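Local coordinates for protein TlmII (Streptoalloteichus hindustanus, PDB 4HVM) that takes part in the biosynthesis of tallysomycin and, as a condensation-domain protein, probably acts on intermediates carried on phosphopantetheine, at residues G213-T217 with L432-R436; M245-W251 with G449-M454; Y335-V339 with V353-W357; R390-I395 with S420-L424. All coordinates share one frame. Residue numbers count along the deposited sequence, not the author numbering.

Contact 1: G213-T217 with L432-R436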
loop_
_atom_site.group_PDB
_atom_site.type_symbol
_atom_site.label_atom_id
_atom_site.label_comp_id
_atom_site.label_asym_id
_atom_site.label_seq_id
_atom_site.Cartn_x
_atom_site.Cartn_y
_atom_site.Cartn_z
ATOM N N GLY A 213 7.073 18.159 14.266
ATOM C CA GLY A 213 8.444 17.771 13.984
ATOM C C GLY A 213 8.607 17.079 12.641
ATOM O O GLY A 213 7.616 16.677 12.029
ATOM N N PRO A 214 9.860 16.936 12.175
ATOM C CA PRO A 214 10.170 16.273 10.902
ATOM C C PRO A 214 10.058 14.758 11.007
ATOM O O PRO A 214 10.277 14.204 12.085
ATOM C CB PRO A 214 11.625 16.669 10.651
ATOM C CG PRO A 214 12.193 16.866 12.008
ATOM C CD PRO A 214 11.075 17.418 12.856
ATOM N N PRO A 215 9.729 14.089 9.891
ATOM C CA PRO A 215 9.552 12.633 9.892
ATOM C C PRO A 215 10.867 11.879 10.075
ATOM O O PRO A 215 11.831 12.130 9.353
ATOM C CB PRO A 215 8.963 12.354 8.507
ATOM C CG PRO A 215 9.437 13.483 7.659
ATOM C CD PRO A 215 9.485 14.678 8.562
ATOM N N GLU A 216 10.894 10.961 11.034
ATOM C CA GLU A 216 12.078 10.153 11.295
ATOM C C GLU A 216 11.740 8.664 11.260
ATOM O O GLU A 216 10.669 8.253 11.704
ATOM C CB GLU A 216 12.700 10.541 12.638
ATOM C CG GLU A 216 11.713 10.601 13.795
ATOM C CD GLU A 216 12.326 11.209 15.044
ATOM O OE1 GLU A 216 13.566 11.360 15.082
ATOM O OE2 GLU A 216 11.572 11.541 15.984
ATOM N N THR A 217 12.661 7.861 10.735
ATOM C CA THR A 217 12.408 6.441 10.507
ATOM C C THR A 217 13.129 5.522 11.495
ATOM O O THR A 217 14.320 5.680 11.758
ATOM C CB THR A 217 12.798 6.051 9.069
ATOM O OG1 THR A 217 11.949 6.744 8.146
ATOM C CG2 THR A 217 12.662 4.553 8.848
ATOM N N LEU A 432 8.871 2.217 10.813
ATOM C CA LEU A 432 8.067 3.213 11.518
ATOM C C LEU A 432 8.443 4.629 11.116
ATOM O O LEU A 432 9.612 5.006 11.168
ATOM C CB LEU A 432 8.226 3.058 13.031
ATOM C CG LEU A 432 7.598 4.142 13.904
ATOM C CD1 LEU A 432 6.082 4.075 13.839
ATOM C CD2 LEU A 432 8.084 4.024 15.342
ATOM N N ASP A 433 7.443 5.413 10.724
ATOM C CA ASP A 433 7.645 6.816 10.379
ATOM C C ASP A 433 6.879 7.697 11.362
ATOM O O ASP A 433 5.651 7.696 11.375
ATOM C CB ASP A 433 7.180 7.089 8.947
ATOM C CG ASP A 433 8.003 6.339 7.914
ATOM O OD1 ASP A 433 9.246 6.319 8.038
ATOM O OD2 ASP A 433 7.406 5.756 6.986
ATOM N N GLN A 434 7.602 8.445 12.189
ATOM C CA GLN A 434 6.966 9.244 13.233
ATOM C C GLN A 434 7.207 10.741 13.102
ATOM O O GLN A 434 8.162 11.178 12.465
ATOM C CB GLN A 434 7.414 8.777 14.619
ATOM C CG GLN A 434 6.725 7.516 15.089
ATOM C CD GLN A 434 6.389 7.554 16.568
ATOM O OE1 GLN A 434 5.228 7.705 16.950
ATOM N NE2 GLN A 434 7.407 7.412 17.409
ATOM N N ARG A 435 6.315 11.514 13.710
ATOM C CA ARG A 435 6.491 12.952 13.860
ATOM C C ARG A 435 6.106 13.317 15.290
ATOM O O ARG A 435 4.921 13.412 15.613
ATOM C CB ARG A 435 5.617 13.715 12.864
ATOM C CG ARG A 435 5.829 13.312 11.415
ATOM C CD ARG A 435 5.201 14.306 10.455
ATOM N NE ARG A 435 5.328 13.861 9.070
ATOM C CZ ARG A 435 5.501 14.674 8.032
ATOM N NH1 ARG A 435 5.576 15.986 8.217
ATOM N NH2 ARG A 435 5.606 14.171 6.809
ATOM N N ARG A 436 7.110 13.500 16.144
ATOM C CA ARG A 436 6.885 13.707 17.574
ATOM C C ARG A 436 6.113 14.995 17.853
ATOM O O ARG A 436 6.357 16.023 17.221
ATOM C CB ARG A 436 8.218 13.732 18.328
ATOM C CG ARG A 436 8.117 13.332 19.796
ATOM C CD ARG A 436 8.193 11.820 19.964
ATOM N NE ARG A 436 9.515 11.301 19.624
ATOM C CZ ARG A 436 9.870 10.024 19.727
ATOM N NH1 ARG A 436 8.998 9.125 20.161
ATOM N NH2 ARG A 436 11.098 9.648 19.396
#

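Contact 2: M245-W251 with G449-M454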
loop_
_atom_site.group_PDB
_atom_site.type_symbol
_atom_site.label_atom_id
_atom_site.label_comp_id
_atom_site.label_asym_id
_atom_site.label_seq_id
_atom_site.Cartn_x
_atom_site.Cartn_y
_atom_site.Cartn_z
HETATM N N MSE A 245 -0.963 -5.664 14.330
HETATM C CA MSE A 245 -0.229 -4.404 14.381
HETATM C C MSE A 245 -1.096 -3.268 14.901
HETATM O O MSE A 245 -0.690 -2.528 15.793
HETATM C CB MSE A 245 0.303 -4.037 12.997
HETATM C CG MSE A 245 1.532 -4.812 12.582
HETATM SE SE MSE A 245 3.053 -4.398 13.724
HETATM C CE MSE A 245 2.964 -5.918 14.948
ATOM N N ALA A 246 -2.286 -3.129 14.328
ATOM C CA ALA A 246 -3.208 -2.071 14.716
ATOM C C ALA A 246 -3.594 -2.163 16.190
ATOM O O ALA A 246 -3.745 -1.141 16.862
ATOM C CB ALA A 246 -4.448 -2.106 13.840
ATOM N N ALA A 247 -3.742 -3.386 16.688
ATOM C CA ALA A 247 -4.102 -3.602 18.082
ATOM C C ALA A 247 -2.963 -3.205 19.009
ATOM O O ALA A 247 -3.177 -2.540 20.022
ATOM C CB ALA A 247 -4.486 -5.057 18.310
ATOM N N LEU A 248 -1.750 -3.614 18.651
ATOM C CA LEU A 248 -0.580 -3.363 19.485
ATOM C C LEU A 248 -0.108 -1.915 19.407
ATOM O O LEU A 248 0.376 -1.366 20.395
ATOM C CB LEU A 248 0.559 -4.324 19.130
ATOM C CG LEU A 248 0.357 -5.778 19.565
ATOM C CD1 LEU A 248 1.522 -6.641 19.118
ATOM C CD2 LEU A 248 0.162 -5.871 21.073
ATOM N N THR A 249 -0.255 -1.301 18.236
ATOM C CA THR A 249 0.087 0.107 18.064
ATOM C C THR A 249 -0.864 0.974 18.877
ATOM O O THR A 249 -0.441 1.914 19.552
ATOM C CB THR A 249 0.030 0.537 16.588
ATOM O OG1 THR A 249 0.979 -0.217 15.825
ATOM C CG2 THR A 249 0.346 2.014 16.454
ATOM N N ALA A 250 -2.152 0.649 18.810
ATOM C CA ALA A 250 -3.166 1.352 19.586
ATOM C C ALA A 250 -2.923 1.158 21.073
ATOM O O ALA A 250 -3.153 2.065 21.869
ATOM C CB ALA A 250 -4.557 0.869 19.214
ATOM N N TRP A 251 -2.455 -0.031 21.442
ATOM C CA TRP A 251 -2.155 -0.336 22.835
ATOM C C TRP A 251 -1.041 0.543 23.384
ATOM O O TRP A 251 -1.175 1.122 24.460
ATOM C CB TRP A 251 -1.767 -1.805 22.999
ATOM C CG TRP A 251 -1.046 -2.091 24.284
ATOM C CD1 TRP A 251 -1.601 -2.240 25.522
ATOM C CD2 TRP A 251 0.367 -2.269 24.454
ATOM N NE1 TRP A 251 -0.623 -2.499 26.452
ATOM C CE2 TRP A 251 0.594 -2.521 25.822
ATOM C CE3 TRP A 251 1.460 -2.238 23.584
ATOM C CZ2 TRP A 251 1.868 -2.740 26.340
ATOM C CZ3 TRP A 251 2.727 -2.457 24.100
ATOM C CH2 TRP A 251 2.918 -2.705 25.464
ATOM N N GLY A 449 8.425 -1.317 22.589
ATOM C CA GLY A 449 7.142 -1.676 23.166
ATOM C C GLY A 449 6.436 -2.758 22.371
ATOM O O GLY A 449 5.927 -3.725 22.939
ATOM N N LEU A 450 6.403 -2.592 21.053
ATOM C CA LEU A 450 5.807 -3.585 20.170
ATOM C C LEU A 450 6.544 -4.913 20.263
ATOM O O LEU A 450 5.923 -5.974 20.265
ATOM C CB LEU A 450 5.819 -3.103 18.720
ATOM C CG LEU A 450 4.896 -1.957 18.318
ATOM C CD1 LEU A 450 4.930 -1.750 16.811
ATOM C CD2 LEU A 450 3.479 -2.220 18.787
ATOM N N ASP A 451 7.872 -4.846 20.334
ATOM C CA ASP A 451 8.710 -6.040 20.381
ATOM C C ASP A 451 8.385 -6.916 21.586
ATOM O O ASP A 451 8.240 -8.130 21.458
ATOM C CB ASP A 451 10.189 -5.653 20.389
ATOM C CG ASP A 451 11.106 -6.849 20.257
ATOM O OD1 ASP A 451 10.667 -7.891 19.724
ATOM O OD2 ASP A 451 12.275 -6.743 20.683
ATOM N N ALA A 452 8.269 -6.291 22.752
ATOM C CA ALA A 452 7.934 -7.013 23.970
ATOM C C ALA A 452 6.500 -7.520 23.916
ATOM O O ALA A 452 6.216 -8.649 24.316
ATOM C CB ALA A 452 8.131 -6.124 25.183
ATOM N N ALA A 453 5.605 -6.681 23.411
ATOM C CA ALA A 453 4.191 -7.021 23.354
ATOM C C ALA A 453 3.936 -8.187 22.403
ATOM O O ALA A 453 3.089 -9.039 22.672
ATOM C CB ALA A 453 3.369 -5.808 22.947
HETATM N N MSE A 454 4.675 -8.227 21.297
HETATM C CA MSE A 454 4.538 -9.310 20.328
HETATM C C MSE A 454 4.964 -10.643 20.925
HETATM O O MSE A 454 4.278 -11.654 20.763
HETATM C CB MSE A 454 5.348 -9.015 19.066
HETATM C CG MSE A 454 4.634 -8.129 18.066
HETATM SE SE MSE A 454 5.662 -7.863 16.443
HETATM C CE MSE A 454 7.124 -6.843 17.214
#

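Contact 3: Y335-V339 with V353-W357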
loop_
_atom_site.group_PDB
_atom_site.type_symbol
_atom_site.label_atom_id
_atom_site.label_comp_id
_atom_site.label_asym_id
_atom_site.label_seq_id
_atom_site.Cartn_x
_atom_site.Cartn_y
_atom_site.Cartn_z
ATOM N N TYR A 335 -12.666 5.918 1.008
ATOM C CA TYR A 335 -11.865 6.847 1.799
ATOM C C TYR A 335 -11.939 8.278 1.289
ATOM O O TYR A 335 -11.971 9.219 2.080
ATOM C CB TYR A 335 -10.408 6.388 1.855
ATOM C CG TYR A 335 -9.533 7.229 2.754
ATOM C CD1 TYR A 335 -9.523 7.028 4.124
ATOM C CD2 TYR A 335 -8.710 8.219 2.230
ATOM C CE1 TYR A 335 -8.723 7.790 4.950
ATOM C CE2 TYR A 335 -7.906 8.989 3.049
ATOM C CZ TYR A 335 -7.916 8.770 4.407
ATOM O OH TYR A 335 -7.119 9.533 5.228
ATOM N N HIS A 336 -11.970 8.439 -0.029
ATOM C CA HIS A 336 -12.070 9.765 -0.620
ATOM C C HIS A 336 -13.439 10.380 -0.351
ATOM O O HIS A 336 -13.557 11.591 -0.171
ATOM C CB HIS A 336 -11.775 9.722 -2.122
ATOM C CG HIS A 336 -12.737 8.889 -2.910
ATOM N ND1 HIS A 336 -13.908 9.397 -3.428
ATOM C CD2 HIS A 336 -12.695 7.587 -3.279
ATOM C CE1 HIS A 336 -14.551 8.442 -4.077
ATOM N NE2 HIS A 336 -13.838 7.334 -4.001
ATOM N N ASP A 337 -14.468 9.538 -0.308
ATOM C CA ASP A 337 -15.818 9.997 -0.005
ATOM C C ASP A 337 -15.937 10.373 1.467
ATOM O O ASP A 337 -16.688 11.280 1.824
ATOM C CB ASP A 337 -16.853 8.931 -0.367
ATOM C CG ASP A 337 -17.102 8.847 -1.861
ATOM O OD1 ASP A 337 -17.169 9.912 -2.515
ATOM O OD2 ASP A 337 -17.236 7.717 -2.381
ATOM N N VAL A 338 -15.188 9.673 2.316
ATOM C CA VAL A 338 -15.139 9.992 3.738
ATOM C C VAL A 338 -14.424 11.321 3.958
ATOM O O VAL A 338 -14.889 12.164 4.725
ATOM C CB VAL A 338 -14.440 8.879 4.547
ATOM C CG1 VAL A 338 -14.151 9.345 5.964
ATOM C CG2 VAL A 338 -15.295 7.626 4.568
ATOM N N VAL A 339 -13.300 11.500 3.270
ATOM C CA VAL A 339 -12.512 12.727 3.362
ATOM C C VAL A 339 -13.320 13.945 2.924
ATOM O O VAL A 339 -13.353 14.961 3.619
ATOM C CB VAL A 339 -11.223 12.630 2.523
ATOM C CG1 VAL A 339 -10.631 14.010 2.285
ATOM C CG2 VAL A 339 -10.214 11.716 3.203
ATOM N N VAL A 353 -6.269 16.218 6.207
ATOM C CA VAL A 353 -7.518 15.455 6.176
ATOM C C VAL A 353 -7.508 14.231 7.092
ATOM O O VAL A 353 -8.558 13.648 7.367
ATOM C CB VAL A 353 -7.876 15.009 4.745
ATOM C CG1 VAL A 353 -8.136 16.216 3.859
ATOM C CG2 VAL A 353 -6.767 14.142 4.164
ATOM N N ALA A 354 -6.326 13.842 7.556
ATOM C CA ALA A 354 -6.192 12.651 8.391
ATOM C C ALA A 354 -5.867 12.992 9.842
ATOM O O ALA A 354 -5.448 12.127 10.607
ATOM C CB ALA A 354 -5.132 11.719 7.816
ATOM N N ALA A 355 -6.070 14.251 10.218
ATOM C CA ALA A 355 -5.738 14.722 11.560
ATOM C C ALA A 355 -6.507 13.983 12.652
ATOM O O ALA A 355 -6.021 13.838 13.774
ATOM C CB ALA A 355 -5.979 16.216 11.667
ATOM N N ARG A 356 -7.707 13.516 12.317
ATOM C CA ARG A 356 -8.572 12.852 13.289
ATOM C C ARG A 356 -8.406 11.335 13.259
ATOM O O ARG A 356 -9.016 10.618 14.052
ATOM C CB ARG A 356 -10.034 13.230 13.051
ATOM C CG ARG A 356 -10.290 14.731 13.052
ATOM C CD ARG A 356 -10.173 15.344 14.443
ATOM N NE ARG A 356 -11.472 15.402 15.110
ATOM C CZ ARG A 356 -12.308 16.435 15.047
ATOM N NH1 ARG A 356 -11.987 17.521 14.355
ATOM N NH2 ARG A 356 -13.470 16.384 15.683
ATOM N N TRP A 357 -7.588 10.853 12.328
ATOM C CA TRP A 357 -7.182 9.450 12.302
ATOM C C TRP A 357 -5.715 9.349 11.894
ATOM O O TRP A 357 -5.372 8.699 10.908
ATOM C CB TRP A 357 -8.083 8.612 11.380
ATOM C CG TRP A 357 -8.322 9.187 10.007
ATOM C CD1 TRP A 357 -7.486 9.115 8.929
ATOM C CD2 TRP A 357 -9.486 9.893 9.561
ATOM N NE1 TRP A 357 -8.050 9.744 7.847
ATOM C CE2 TRP A 357 -9.278 10.230 8.208
ATOM C CE3 TRP A 357 -10.681 10.279 10.175
ATOM C CZ2 TRP A 357 -10.222 10.935 7.461
ATOM C CZ3 TRP A 357 -11.616 10.978 9.431
ATOM C CH2 TRP A 357 -11.380 11.298 8.090
#

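Contact 4: R390-I395 with S420-L424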
loop_
_atom_site.group_PDB
_atom_site.type_symbol
_atom_site.label_atom_id
_atom_site.label_comp_id
_atom_site.label_asym_id
_atom_site.label_seq_id
_atom_site.Cartn_x
_atom_site.Cartn_y
_atom_site.Cartn_z
ATOM N N ARG A 390 14.532 -7.030 -1.201
ATOM C CA ARG A 390 14.677 -5.901 -0.280
ATOM C C ARG A 390 13.381 -5.123 -0.077
ATOM O O ARG A 390 13.385 -3.893 -0.085
ATOM C CB ARG A 390 15.780 -4.952 -0.767
ATOM C CG ARG A 390 17.173 -5.567 -0.824
ATOM C CD ARG A 390 17.831 -5.618 0.550
ATOM N NE ARG A 390 19.189 -6.149 0.479
ATOM C CZ ARG A 390 20.273 -5.409 0.259
ATOM N NH1 ARG A 390 20.163 -4.098 0.088
ATOM N NH2 ARG A 390 21.469 -5.981 0.210
ATOM N N GLU A 391 12.276 -5.842 0.094
ATOM C CA GLU A 391 10.969 -5.210 0.241
ATOM C C GLU A 391 10.944 -4.191 1.379
ATOM O O GLU A 391 10.305 -3.146 1.271
ATOM C CB GLU A 391 9.880 -6.265 0.448
ATOM C CG GLU A 391 8.466 -5.705 0.435
ATOM C CD GLU A 391 7.411 -6.781 0.605
ATOM O OE1 GLU A 391 7.484 -7.544 1.593
ATOM O OE2 GLU A 391 6.510 -6.867 -0.256
ATOM N N ALA A 392 11.660 -4.497 2.457
ATOM C CA ALA A 392 11.737 -3.615 3.616
ATOM C C ALA A 392 12.376 -2.268 3.291
ATOM O O ALA A 392 12.038 -1.250 3.894
ATOM C CB ALA A 392 12.493 -4.292 4.739
ATOM N N ASP A 393 13.302 -2.270 2.338
ATOM C CA ASP A 393 14.026 -1.057 1.972
ATOM C C ASP A 393 13.332 -0.291 0.844
ATOM O O ASP A 393 13.534 0.911 0.684
ATOM C CB ASP A 393 15.473 -1.382 1.584
ATOM C CG ASP A 393 16.297 -1.869 2.762
ATOM O OD1 ASP A 393 15.991 -1.474 3.911
ATOM O OD2 ASP A 393 17.256 -2.639 2.537
ATOM N N LEU A 394 12.510 -0.990 0.067
ATOM C CA LEU A 394 11.800 -0.360 -1.038
ATOM C C LEU A 394 10.505 0.290 -0.569
ATOM O O LEU A 394 9.974 1.173 -1.236
ATOM C CB LEU A 394 11.523 -1.367 -2.152
ATOM C CG LEU A 394 12.731 -1.744 -3.003
ATOM C CD1 LEU A 394 12.376 -2.843 -3.991
ATOM C CD2 LEU A 394 13.257 -0.519 -3.731
ATOM N N ILE A 395 9.997 -0.153 0.577
ATOM C CA ILE A 395 8.825 0.477 1.179
ATOM C C ILE A 395 9.183 1.856 1.728
ATOM O O ILE A 395 9.942 1.974 2.691
ATOM C CB ILE A 395 8.231 -0.381 2.311
ATOM C CG1 ILE A 395 7.571 -1.630 1.734
ATOM C CG2 ILE A 395 7.209 0.412 3.098
ATOM C CD1 ILE A 395 7.024 -2.565 2.784
ATOM N N SER A 420 4.562 0.384 8.627
ATOM C CA SER A 420 4.517 -0.528 7.490
ATOM C C SER A 420 5.392 -1.754 7.737
ATOM O O SER A 420 6.356 -1.690 8.498
ATOM C CB SER A 420 4.971 0.188 6.219
ATOM O OG SER A 420 4.857 -0.668 5.096
ATOM N N VAL A 421 5.055 -2.872 7.098
ATOM C CA VAL A 421 5.811 -4.110 7.288
ATOM C C VAL A 421 6.277 -4.694 5.958
ATOM O O VAL A 421 5.483 -4.852 5.034
ATOM C CB VAL A 421 4.984 -5.169 8.042
ATOM C CG1 VAL A 421 5.866 -6.338 8.454
ATOM C CG2 VAL A 421 4.329 -4.557 9.265
ATOM N N GLY A 422 7.563 -5.019 5.869
ATOM C CA GLY A 422 8.129 -5.558 4.645
ATOM C C GLY A 422 9.084 -6.710 4.891
ATOM O O GLY A 422 9.749 -6.768 5.926
ATOM N N GLU A 423 9.150 -7.631 3.933
ATOM C CA GLU A 423 10.033 -8.788 4.036
ATOM C C GLU A 423 11.504 -8.402 3.953
ATOM O O GLU A 423 11.862 -7.394 3.346
ATOM C CB GLU A 423 9.729 -9.807 2.934
ATOM C CG GLU A 423 8.545 -10.721 3.199
ATOM C CD GLU A 423 8.582 -11.975 2.340
ATOM O OE1 GLU A 423 7.550 -12.680 2.272
ATOM O OE2 GLU A 423 9.644 -12.255 1.738
ATOM N N LEU A 424 12.349 -9.224 4.564
ATOM C CA LEU A 424 13.796 -9.091 4.442
ATOM C C LEU A 424 14.434 -10.423 4.804
ATOM O O LEU A 424 14.610 -10.733 5.982
ATOM C CB LEU A 424 14.325 -7.999 5.365
ATOM C CG LEU A 424 15.754 -7.546 5.078
ATOM C CD1 LEU A 424 15.796 -6.625 3.865
ATOM C CD2 LEU A 424 16.338 -6.873 6.297
#

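Contact 1: G213-T217 with L432-R436
Two backbone hydrogen bonds of 3.1 Å, E216 N to Q434 O and Q434 N to E216 O, make E216 and Q434 a hydrogen-bonded pair where two antiparallel strands meet. The next pair, T217 and D433, is non-hydrogen-bonded, and there the side chains do the linking: T217 OG1 donates to D433 OD1 at 2.7 Å, which suits a short hydroxyl facing a short carboxylate on the same face of the sheet. CA-H...O contacts, T217 CA to L432 O at 3.2 Å and P215 CA to Q434 O at 3.3 Å, accompany the pairing. The charge pairing of E216 OE2 with R436 NH2 is long, 3.9 Å, with the oxygen well out of the guanidinium plane. P214 and P215, just before E216, have no amide hydrogen to offer; P215 CB lies over one face of the R435 guanidinium, 4.0 Å from R435 NE. R435 also makes a cation-pi contact with W412, and Q434 OE1 a hydrogen bond with T417 OG1. Strand 216-223 is an edge strand of the mixed sheet, with 427-434 between it and 417-424, while L432 and Q434 lean on L447 and L446 of helix 445-459.

Contact 2: M245-W251 with G449-M454
This is a buried, apolar helix-helix crossing in the C-terminal lobe, beside the six-stranded sheet, between helices 241-255 and 445-459. The axes of the two short segments come within 10.0 Å, their N-to-C directions 122° apart, so the helices cross steeply and meet over a compact patch centred on L248 and L450, whose CA atoms are 6.4 Å apart. L450 CD2 lies 3.6 Å from L248 CB, branched hydrocarbon meeting its like. L248 also reaches along the partner helix, with CD2 3.7 Å from A453 CB and CD1 3.6 Å from M454 CG. A453 has a small side chain, which lets W251 come close: W251 CZ3 is 3.6 Å from A453 CB and also 3.6 Å from G449 O, the latter at the ring edge. At the other end M245 CE lies 3.6 Å from M454 SE; methionine is long, unbranched and apolar, and selenium here replaces its sulfur. T249 keeps its polarity inside its own helix, OG1 donating to M245 O at 2.9 Å. Around the crossing, helix 314-330 receives L248 on F314 and W251 on L317, L419 of strand 417-424 meets M245, T249 and L450, and L230 of helix 224-231 touches M245 and M454.

Contact 3: Y335-V339 with V353-W357
V339 CG1 lies 3.7 Å from V353 CG1. Beside this pair the indole of W357 completes a small apolar centre: V338 CG1 is 4.0 Å from W357 CH2, and V339 CG2 lies 4.3 Å from W357 CZ2, at the ring edge. Beta-branched valines give the start of helix 335-344 a compact surface against which a broad indole can rest. Y335 adds its own ring, CE1 4.1 Å from W357 CE2, with the planes at 73°. W357 is brought round by a tight turn in which W357 N donates to A354 O at 3.0 Å, so the loop preceding strand 359-361 folds back on the helix it followed. At the polar edge, W357 NE1 donates to Y335 OH at 2.8 Å, nearly straight at 163°. Y335 is also held through its backbone, its N bonded to D298 OD2. The pairing of indole with phenol implies that a buried N-H can be satisfied within a largely hydrophobic contact without bringing in a charge.

Contact 4: R390-I395 with S420-L424
Condensation domains consist of two chloramphenicol-acetyltransferase-like lobes, and this contact lies where the chain passes between them: one-turn helix 391-394, just after strand 385-388 at the edge of the five-stranded sheet, rests on strand 417-424 of the six-stranded one, consistent with the latch crossover of this family. Along the strand the backbone alternates. S420 and G422 bond to V431 and V429 of strand 427-434, whereas E423 presents its N-H and carbonyl to the helix. E423 N donates to E391 OE1 at 2.9 Å and 173°, and E423 O accepts from A392 N at 3.0 Å, at a more bent 136°. The second bond satisfies an amide of the first helical turn, which has no earlier carbonyl of its own helix to use; the later ones turn inward, D393 N and L394 N to R390 O at 2.9 and 3.0 Å, and I395 N to E391 O at 3.1 Å. The two carboxylate oxygens of E391 serve different partners: OE1 takes E423 N, and OE2 is hydrogen-bonded to Y151 OH. D393 O accepts from R107 NH2, tying the turn to helix 98-110. The apolar remainder is modest, with A392 CB 4.1 Å from L424 CD1. Glycine suits position 422, for a CB there would collide with I395 in its present conformation, whose CD1 already lies 3.7 Å from G422 CA.

Overall arrangement
From the N terminus, most of the first lobe is passed before residues 213-217 open contact 1 at an edge of the six-stranded sheet. Residues 245-251 open contact 2 on a helix beside that sheet. Contact 3 then closes a short loop, tying the start of helix 335-344 to the loop leading into strand 359-361, and contact 4 follows in series, joining the turn after strand 385-388 to strand 417-424. Both fall within the loops of contacts 1 and 2. Residues 432-436 close contact 1, and 449-454 close contact 2, so these two cross. Contacts 1 and 4 reach the same sheet through adjacent strands; contacts 3 and 4 lie about 26 Å apart, centre to centre.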